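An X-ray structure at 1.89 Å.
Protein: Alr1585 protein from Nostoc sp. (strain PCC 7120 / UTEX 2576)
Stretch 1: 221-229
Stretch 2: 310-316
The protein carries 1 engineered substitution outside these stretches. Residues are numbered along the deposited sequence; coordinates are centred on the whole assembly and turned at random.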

# COMPACT_ATOMS: atom_id res chain seq x y z
N ASN A 221 -17.23 11.94 21.21
CA ASN A 221 -17.77 11.52 19.89
C ASN A 221 -19.23 11.14 19.86
O ASN A 221 -19.76 10.85 18.82
CB ASN A 221 -16.90 10.40 19.32
CG ASN A 221 -15.51 10.90 18.95
OD1 ASN A 221 -15.38 11.82 18.15
ND2 ASN A 221 -14.50 10.39 19.60
N ASN A 222 -19.87 11.18 21.02
CA ASN A 222 -21.27 10.86 21.14
C ASN A 222 -22.07 11.88 21.90
O ASN A 222 -22.99 11.52 22.66
CB ASN A 222 -21.48 9.45 21.71
CG ASN A 222 -21.09 8.38 20.72
OD1 ASN A 222 -21.84 8.13 19.79
ND2 ASN A 222 -19.92 7.80 20.85
N CYS A 223 -21.78 13.17 21.64
CA CYS A 223 -22.66 14.24 22.03
C CYS A 223 -22.90 14.26 23.54
O CYS A 223 -24.03 14.49 23.99
CB CYS A 223 -24.01 14.12 21.30
SG CYS A 223 -23.86 13.80 19.51
N ASP A 224 -21.83 14.04 24.30
CA ASP A 224 -21.92 14.00 25.76
C ASP A 224 -22.89 12.90 26.30
O ASP A 224 -23.47 13.07 27.38
CB ASP A 224 -22.35 15.35 26.28
CG ASP A 224 -21.97 15.58 27.76
OD1 ASP A 224 -20.99 15.02 28.29
OD2 ASP A 224 -22.71 16.37 28.39
N PHE A 225 -23.07 11.85 25.54
CA PHE A 225 -23.97 10.69 25.92
C PHE A 225 -25.41 11.14 26.11
O PHE A 225 -26.11 10.59 26.94
CB PHE A 225 -23.50 10.02 27.24
CG PHE A 225 -22.11 9.45 27.21
CD1 PHE A 225 -21.57 8.88 26.06
CD2 PHE A 225 -21.36 9.42 28.39
CE1 PHE A 225 -20.28 8.36 26.09
CE2 PHE A 225 -20.07 8.90 28.41
CZ PHE A 225 -19.54 8.34 27.25
N ASP A 226 -25.86 12.16 25.39
CA ASP A 226 -27.19 12.71 25.67
C ASP A 226 -28.37 11.79 25.28
O ASP A 226 -29.48 12.04 25.73
CB ASP A 226 -27.36 14.14 25.20
CG ASP A 226 -27.33 14.34 23.71
OD1 ASP A 226 -27.45 13.42 22.92
OD2 ASP A 226 -27.22 15.53 23.34
N LYS A 227 -28.14 10.76 24.48
CA LYS A 227 -29.20 9.78 24.17
C LYS A 227 -29.00 8.38 24.77
O LYS A 227 -29.96 7.60 24.89
CB LYS A 227 -29.34 9.64 22.64
CG LYS A 227 -29.76 10.94 21.96
CD LYS A 227 -31.20 11.30 22.33
CE LYS A 227 -31.50 12.75 21.94
NZ LYS A 227 -31.63 12.81 20.48
N TRP A 228 -27.78 8.04 25.11
CA TRP A 228 -27.44 6.71 25.62
C TRP A 228 -26.18 6.83 26.45
O TRP A 228 -25.19 7.40 25.99
CB TRP A 228 -27.16 5.72 24.48
CG TRP A 228 -26.56 4.43 24.91
CD1 TRP A 228 -25.24 4.04 24.75
CD2 TRP A 228 -27.21 3.34 25.62
NE1 TRP A 228 -25.07 2.77 25.25
CE2 TRP A 228 -26.25 2.32 25.79
CE3 TRP A 228 -28.51 3.11 26.05
CZ2 TRP A 228 -26.55 1.10 26.43
CZ3 TRP A 228 -28.80 1.89 26.68
CH2 TRP A 228 -27.83 0.93 26.88
N ASP A 229 -26.23 6.29 27.67
CA ASP A 229 -25.05 6.20 28.55
C ASP A 229 -24.40 4.82 28.43
O ASP A 229 -24.92 3.85 28.95
CB ASP A 229 -25.49 6.47 29.99
CG ASP A 229 -24.33 6.45 30.99
OD1 ASP A 229 -23.16 6.22 30.58
OD2 ASP A 229 -24.62 6.71 32.18
N PRO A 310 -18.68 5.51 13.52
CA PRO A 310 -20.12 5.57 13.59
C PRO A 310 -20.64 6.10 14.91
O PRO A 310 -20.00 5.93 15.95
CB PRO A 310 -20.58 4.11 13.47
CG PRO A 310 -19.34 3.30 13.26
CD PRO A 310 -18.16 4.14 13.56
N THR A 311 -21.79 6.74 14.86
CA THR A 311 -22.39 7.20 16.09
C THR A 311 -22.95 6.03 16.92
O THR A 311 -23.43 5.04 16.36
CB THR A 311 -23.49 8.25 15.83
OG1 THR A 311 -23.79 8.92 17.06
CG2 THR A 311 -24.76 7.65 15.25
N ASN A 312 -22.90 6.18 18.24
CA ASN A 312 -23.62 5.33 19.19
C ASN A 312 -24.62 6.07 20.01
O ASN A 312 -25.20 5.52 20.98
CB ASN A 312 -22.65 4.56 20.08
CG ASN A 312 -23.28 3.27 20.62
OD1 ASN A 312 -24.03 2.60 19.91
ND2 ASN A 312 -23.03 2.98 21.86
N ASN A 313 -24.85 7.34 19.63
CA ASN A 313 -25.63 8.19 20.46
C ASN A 313 -27.07 8.15 20.00
O ASN A 313 -27.55 9.05 19.33
CB ASN A 313 -25.12 9.62 20.45
CG ASN A 313 -25.85 10.47 21.46
OD1 ASN A 313 -25.98 10.07 22.64
ND2 ASN A 313 -26.28 11.67 21.05
N PHE A 314 -27.78 7.10 20.40
CA PHE A 314 -29.16 7.04 20.07
C PHE A 314 -29.87 6.12 21.01
O PHE A 314 -29.25 5.32 21.74
CB PHE A 314 -29.35 6.55 18.63
CG PHE A 314 -28.88 5.15 18.37
CD1 PHE A 314 -27.57 4.88 18.07
CD2 PHE A 314 -29.76 4.08 18.48
CE1 PHE A 314 -27.13 3.58 17.87
CE2 PHE A 314 -29.33 2.79 18.28
CZ PHE A 314 -28.00 2.52 17.98
N ASN A 315 -31.18 6.27 20.98
CA ASN A 315 -32.01 5.29 21.63
C ASN A 315 -33.18 5.10 20.66
O ASN A 315 -33.14 5.60 19.52
CB ASN A 315 -32.41 5.76 23.04
CG ASN A 315 -33.08 7.12 23.04
OD1 ASN A 315 -33.99 7.35 22.27
ND2 ASN A 315 -32.59 8.05 23.84
N TYR A 316 -34.20 4.39 21.07
CA TYR A 316 -35.29 4.16 20.14
C TYR A 316 -36.55 4.99 20.50
O TYR A 316 -37.67 4.71 20.01
CB TYR A 316 -35.59 2.68 20.12
CG TYR A 316 -34.41 1.84 19.66
CD1 TYR A 316 -33.93 1.96 18.37
CD2 TYR A 316 -33.79 0.92 20.51
CE1 TYR A 316 -32.86 1.19 17.93
CE2 TYR A 316 -32.69 0.15 20.08
CZ TYR A 316 -32.22 0.30 18.81
OH TYR A 316 -31.14 -0.47 18.39
O HOH W 1 -21.96 10.83 17.19
O HOH W 2 -18.77 7.57 17.99
O HOH W 3 -24.17 8.14 23.68
O HOH W 4 -22.86 1.13 24.55

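Where two loops pack without helix or strand to organise them, their backbones cannot pair in a regular ladder, and side-chain amides often take over the task. An asparagine carries the same donor and acceptor as a peptide group, on a short stalk whose two torsions aim them. The contact between residues 221-229 and 310-316 of Alr1585 illustrates the principle: it buries 488 Å² in all, and each of its four direct hydrogen bonds uses an asparagine side chain.

Asn313 is the centrepiece, with 116 Å² covered by the opposing loop. Its CA-to-CB bond points toward that loop, and chi1 in the t well (-173°) carries the amide out to it. With chi2 at 49°, both ends of the amide find partners on successive residues. Asn313 ND2 donates to Asp226 OD1 at 2.8 Å, almost straight at 176°, while Asn313 OD1 accepts from Lys227 N at 2.9 Å. Asp226 contributes to this pairing through its own rotamer: its CA-to-CB bond runs sideways, but chi1 in p (67°) brings the carboxylate nearer. The same Asn313 OD1 also accepts from water 3, at 2.8 Å, and this water donates in turn to Trp228 O at 2.6 Å.

Asn222 reaches in the reverse direction. Its CA-to-CB bond also points toward the partner loop, and with chi1 in m (-71°) Asn222 OD1 receives a hydrogen bond from Asn312 N at 2.7 Å. The next amide, Asn313 N, lies only 3.1 Å from Asn222 OD1, yet the angle is poor; its hydrogen is directed instead to Thr311 OG1, 3.2 Å from Asn313 N at 166°. The t rotamer of Thr311 thus lets its hydroxyl serve its own loop, and water 1 links that OG1 (2.6 Å) to Asn221 O (2.7 Å).

Asn315 completes the set in a different rotamer, p (56°), from which Asn315 ND2 donates to Lys227 O at 2.9 Å. Lys227 is therefore held at both its backbone N and its backbone O by asparagine side chains. Its own side chain starts toward the other loop, placing Lys227 CB 3.7 Å from Phe314 CA, but its end leads away, so the chain packs along its inner carbons, out to CD, while Lys227 NZ stays clear of the other loop.

Trp228 adds bulk: its CB sits 3.5 Å from Phe314 O, and its ring approaches Asn312 obliquely, Trp228 CD1 lying 3.8 Å from Asn312 ND2. Water 4 joins the same two side chains, accepting from Trp228 NE1 at 2.8 Å and, weakly, from Asn312 ND2 at 3.3 Å.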